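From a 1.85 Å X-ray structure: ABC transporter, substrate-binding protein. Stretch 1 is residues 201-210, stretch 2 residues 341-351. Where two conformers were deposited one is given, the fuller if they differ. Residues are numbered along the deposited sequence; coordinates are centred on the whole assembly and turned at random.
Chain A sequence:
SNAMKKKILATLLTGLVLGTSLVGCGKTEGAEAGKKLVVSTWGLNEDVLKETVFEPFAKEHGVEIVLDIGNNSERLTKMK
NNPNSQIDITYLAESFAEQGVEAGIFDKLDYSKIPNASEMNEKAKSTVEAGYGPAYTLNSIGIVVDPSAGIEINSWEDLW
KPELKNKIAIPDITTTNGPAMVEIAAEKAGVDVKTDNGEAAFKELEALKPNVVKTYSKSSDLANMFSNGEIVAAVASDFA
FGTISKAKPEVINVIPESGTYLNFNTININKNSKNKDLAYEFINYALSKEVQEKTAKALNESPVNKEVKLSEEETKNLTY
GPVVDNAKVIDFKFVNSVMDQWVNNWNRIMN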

# COMPACT_ATOMS: atom_id res chain seq x y z
N ALA A 201 -6.13 -15.12 14.93
CA ALA A 201 -5.15 -14.06 14.73
C ALA A 201 -5.27 -13.09 15.90
O ALA A 201 -4.26 -12.64 16.45
N PHE A 202 -6.50 -12.77 16.29
CA PHE A 202 -6.68 -11.84 17.39
C PHE A 202 -6.21 -12.41 18.72
O PHE A 202 -5.71 -11.64 19.55
N LYS A 203 -6.30 -13.74 18.90
CA LYS A 203 -5.78 -14.36 20.12
C LYS A 203 -4.25 -14.22 20.13
O LYS A 203 -3.66 -14.05 21.21
N GLU A 204 -3.61 -14.30 18.96
CA GLU A 204 -2.15 -14.11 18.90
C GLU A 204 -1.81 -12.65 19.17
O GLU A 204 -0.79 -12.35 19.79
N LEU A 205 -2.64 -11.73 18.71
CA LEU A 205 -2.42 -10.31 19.00
C LEU A 205 -2.51 -10.05 20.51
O LEU A 205 -1.75 -9.23 21.04
N GLU A 206 -3.45 -10.71 21.20
CA GLU A 206 -3.52 -10.57 22.66
C GLU A 206 -2.19 -11.00 23.27
O GLU A 206 -1.67 -10.35 24.20
N ALA A 207 -1.65 -12.11 22.75
CA ALA A 207 -0.40 -12.64 23.25
C ALA A 207 0.78 -11.71 22.99
O ALA A 207 1.79 -11.76 23.70
N LEU A 208 0.68 -10.86 21.97
CA LEU A 208 1.77 -9.94 21.65
C LEU A 208 1.78 -8.68 22.53
O LEU A 208 2.80 -7.97 22.60
N LYS A 209 0.67 -8.43 23.22
CA LYS A 209 0.51 -7.22 24.04
C LYS A 209 1.67 -6.81 24.94
O LYS A 209 1.98 -5.63 24.99
N PRO A 210 2.28 -7.74 25.68
CA PRO A 210 3.39 -7.31 26.54
C PRO A 210 4.56 -6.66 25.83
O PRO A 210 5.31 -5.89 26.47
N GLN A 341 -15.60 -5.62 12.31
CA GLN A 341 -15.33 -6.62 13.34
C GLN A 341 -13.87 -6.52 13.79
O GLN A 341 -13.58 -6.51 14.99
N TRP A 342 -12.97 -6.41 12.81
CA TRP A 342 -11.53 -6.32 13.09
C TRP A 342 -11.18 -5.09 13.91
O TRP A 342 -10.43 -5.18 14.88
N VAL A 343 -11.71 -3.94 13.52
CA VAL A 343 -11.48 -2.71 14.26
C VAL A 343 -11.98 -2.85 15.71
O VAL A 343 -11.29 -2.47 16.65
N ASN A 344 -13.19 -3.38 15.88
CA ASN A 344 -13.74 -3.58 17.22
C ASN A 344 -12.82 -4.48 18.05
O ASN A 344 -12.45 -4.14 19.18
N ASN A 345 -12.46 -5.63 17.49
CA ASN A 345 -11.57 -6.59 18.18
C ASN A 345 -10.21 -5.97 18.53
O ASN A 345 -9.70 -6.17 19.64
N TRP A 346 -9.64 -5.25 17.58
CA TRP A 346 -8.33 -4.62 17.74
C TRP A 346 -8.35 -3.61 18.88
O TRP A 346 -7.51 -3.67 19.78
N ASN A 347 -9.31 -2.70 18.83
CA ASN A 347 -9.43 -1.68 19.87
C ASN A 347 -9.69 -2.29 21.25
O ASN A 347 -9.15 -1.81 22.23
N ARG A 348 -10.52 -3.32 21.31
CA ARG A 348 -10.80 -4.00 22.57
C ARG A 348 -9.52 -4.57 23.15
O ARG A 348 -9.27 -4.48 24.35
N ILE A 349 -8.68 -5.13 22.28
CA ILE A 349 -7.42 -5.74 22.69
C ILE A 349 -6.27 -4.80 22.98
O ILE A 349 -5.58 -4.94 23.98
N MET A 350 -6.04 -3.86 22.07
CA MET A 350 -4.92 -2.94 22.19
C MET A 350 -5.25 -1.66 22.96
O MET A 350 -4.39 -1.11 23.65
N ASN A 351 -6.51 -1.22 22.85
CA ASN A 351 -6.98 0.05 23.43
C ASN A 351 -6.46 1.19 22.57
O ASN A 351 -6.09 0.99 21.41
OXT ASN A 351 -6.40 2.33 23.04

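Two helices, 201-208 and 341-350, run nearly parallel, their axes 10.0 Å apart at closest approach and inclined by 21°. Across that spacing Phe202 acts as the knob. Its CA-to-CB bond points toward the second helix, and chi1 of -78° (m) with chi2 of -77° places the ring in a hole formed by Trp342, Asn345, Trp346 and Ile349, an i, i+3, i+4, i+7 pattern.

Each wall of the hole meets the ring differently. Asn345 CB lies 3.7 Å from the centroid of the Phe202 ring and almost on its normal, a CH-pi contact that lets a polar residue present its methylene to an aromatic face. Asn345, at chi1 -78° (m), sends its amide past the ring, where OD1 accepts a hydrogen bond from Arg348 NH2 at 3.3 Å. Trp342 (m, -79°) offers the face of its indole to the edge of Phe202, the planes at 70° and Phe202 CE2 3.6 Å from Trp342 CD1. Ile349 CD1 comes to the ring edge, 3.8 Å from Phe202 CD1, while Trp346 contributes its CB, 4.0 Å from Phe202 CE1. The ring also lies against the backbone of the second helix: Phe202 CZ is 3.5 Å from Trp342 O, a carbonyl already engaged by the amide of Trp346.

Ile349 is the answering residue from the other side. It points toward the first helix with chi1 m, and chi2 t extending the outer branch so that CD1 lies 3.2 Å from Phe202 O and 3.6 Å from Glu206 CG. Leu205 uses the m,t rotamer common for leucine on helices; its CD1 packs 3.7 Å from Trp346 CZ3. Trp346 takes chi1 t (-179°), unlike the m of Trp342 one turn earlier, and its ring reaches Leu205 while its CB stays beside Phe202. Met350 starts out sideways, but chi1 m, chi2 m and chi3 t bring its end back to the first stretch, with CE 4.1 Å from Leu205 CB and 3.7 Å from Leu205 O.

Polar groups work at the margin. Lys209 leaves its backbone toward the second stretch and runs m, t, then p, p; the two final turns curl the chain so that NZ donates a 2.6 Å hydrogen bond to Ile349 O. The acceptor suits the place: near the C-terminal end of a helix, carbonyls lack amides from a following turn. On the way, Lys209 CD packs 3.8 Å from Ile349 CG2, so the aliphatic stem is used as well as the charge.

Glu206 and Arg348 both begin sideways and end nearer the partner, Glu206 through m, t with chi3 at -14°, Arg348 through t, t, p with chi4 at 85°. Glu206 OE2 and Arg348 NH1 stand 4.1 Å apart, opposite charges close together but beyond a salt bridge. A water helps span them, donating to Glu206 OE2 at 3.0 Å and accepting a weak hydrogen bond from Arg348 NH2 at 3.4 Å.

The rule is compact: one aromatic knob, a mixed hole, and long polar chains whose ends come to the margin.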

# COMPACT_ATOMS: atom_id res chain seq x y z
CB ALA A 201 -5.37 -13.35 13.41
CB PHE A 202 -8.08 -11.21 17.42
CG PHE A 202 -8.23 -10.10 16.41
CD1 PHE A 202 -7.68 -8.87 16.64
CD2 PHE A 202 -8.90 -10.31 15.22
CE1 PHE A 202 -7.79 -7.85 15.70
CE2 PHE A 202 -9.00 -9.30 14.28
CZ PHE A 202 -8.45 -8.06 14.54
CB LYS A 203 -6.20 -15.83 20.24
CG LYS A 203 -7.68 -16.06 20.50
CD LYS A 203 -8.14 -15.48 21.84
CE LYS A 203 -9.60 -15.86 22.12
NZ LYS A 203 -10.07 -15.36 23.45
CB GLU A 204 -1.55 -14.58 17.58
CG GLU A 204 -1.59 -16.08 17.37
CD GLU A 204 -0.68 -16.85 18.34
OE1 GLU A 204 0.17 -16.25 19.03
OE2 GLU A 204 -0.80 -18.08 18.39
CB LEU A 205 -3.35 -9.42 18.18
CG LEU A 205 -3.04 -9.38 16.67
CD1 LEU A 205 -4.15 -8.69 15.92
CD2 LEU A 205 -1.69 -8.66 16.41
CB GLU A 206 -4.62 -11.45 23.30
CG GLU A 206 -6.00 -11.10 22.96
CD GLU A 206 -7.03 -11.96 23.71
OE1 GLU A 206 -6.66 -13.02 24.28
OE2 GLU A 206 -8.21 -11.58 23.71
CB ALA A 207 -0.12 -14.03 22.67
CB LEU A 208 1.62 -9.50 20.19
CG LEU A 208 2.70 -8.63 19.56
CD1 LEU A 208 4.04 -9.41 19.54
CD2 LEU A 208 2.27 -8.24 18.15
CB LYS A 209 -0.76 -7.26 24.88
CG LYS A 209 -2.09 -7.22 24.11
CD LYS A 209 -3.30 -7.44 25.04
CE LYS A 209 -3.43 -6.38 26.13
NZ LYS A 209 -3.59 -4.99 25.58
CB PRO A 210 3.85 -8.60 27.22
CG PRO A 210 2.65 -9.47 27.20
CD PRO A 210 1.93 -9.15 25.90
CB GLN A 341 -15.62 -8.02 12.80
CG GLN A 341 -15.37 -9.17 13.79
CD GLN A 341 -15.76 -10.53 13.20
OE1 GLN A 341 -16.46 -10.61 12.20
NE2 GLN A 341 -15.29 -11.61 13.83
CB TRP A 342 -10.74 -6.36 11.79
CG TRP A 342 -10.57 -7.75 11.25
CD1 TRP A 342 -11.33 -8.85 11.54
CD2 TRP A 342 -9.66 -8.16 10.21
NE1 TRP A 342 -10.90 -9.93 10.81
CE2 TRP A 342 -9.89 -9.53 9.97
CE3 TRP A 342 -8.66 -7.51 9.49
CZ2 TRP A 342 -9.15 -10.26 9.05
CZ3 TRP A 342 -7.92 -8.23 8.57
CH2 TRP A 342 -8.17 -9.59 8.35
CB VAL A 343 -12.13 -1.52 13.56
CG1 VAL A 343 -12.10 -0.30 14.44
CG2 VAL A 343 -11.43 -1.26 12.23
CB ASN A 344 -15.15 -4.18 17.16
CG ASN A 344 -16.19 -3.18 16.71
OD1 ASN A 344 -15.90 -2.00 16.53
ND2 ASN A 344 -17.43 -3.65 16.56
CB ASN A 345 -11.30 -7.80 17.30
CG ASN A 345 -12.44 -8.81 17.28
OD1 ASN A 345 -13.29 -8.83 18.17
ND2 ASN A 345 -12.44 -9.68 16.27
CB TRP A 346 -7.93 -3.91 16.45
CG TRP A 346 -6.59 -3.23 16.49
CD1 TRP A 346 -6.29 -1.99 16.99
CD2 TRP A 346 -5.36 -3.75 15.94
NE1 TRP A 346 -4.96 -1.71 16.80
CE2 TRP A 346 -4.37 -2.77 16.15
CE3 TRP A 346 -5.01 -4.93 15.28
CZ2 TRP A 346 -3.05 -2.95 15.74
CZ3 TRP A 346 -3.70 -5.12 14.87
CH2 TRP A 346 -2.73 -4.13 15.11
CB ASN A 347 -10.51 -0.66 19.49
CG ASN A 347 -10.11 0.22 18.31
OD1 ASN A 347 -8.92 0.36 18.02
ND2 ASN A 347 -11.09 0.83 17.65
CB ARG A 348 -11.83 -5.12 22.34
CG ARG A 348 -12.13 -6.01 23.54
CD ARG A 348 -13.20 -7.03 23.20
NE ARG A 348 -12.84 -7.84 22.04
CZ ARG A 348 -12.09 -8.95 22.08
NH1 ARG A 348 -11.62 -9.39 23.24
NH2 ARG A 348 -11.81 -9.60 20.96
CB ILE A 349 -6.87 -6.66 21.58
CG1 ILE A 349 -7.66 -7.95 21.52
CG2 ILE A 349 -5.42 -7.00 21.87
CD1 ILE A 349 -7.17 -8.87 20.42
CB MET A 350 -4.41 -2.56 20.79
CG MET A 350 -3.83 -3.71 19.97
SD MET A 350 -2.23 -4.29 20.59
CE MET A 350 -2.03 -5.82 19.66
CB ASN A 351 -6.57 0.26 24.89
CG ASN A 351 -7.31 -0.64 25.85
OD1 ASN A 351 -7.84 -1.68 25.45
ND2 ASN A 351 -7.35 -0.24 27.12
O HOH W 1 -9.25 -11.79 20.86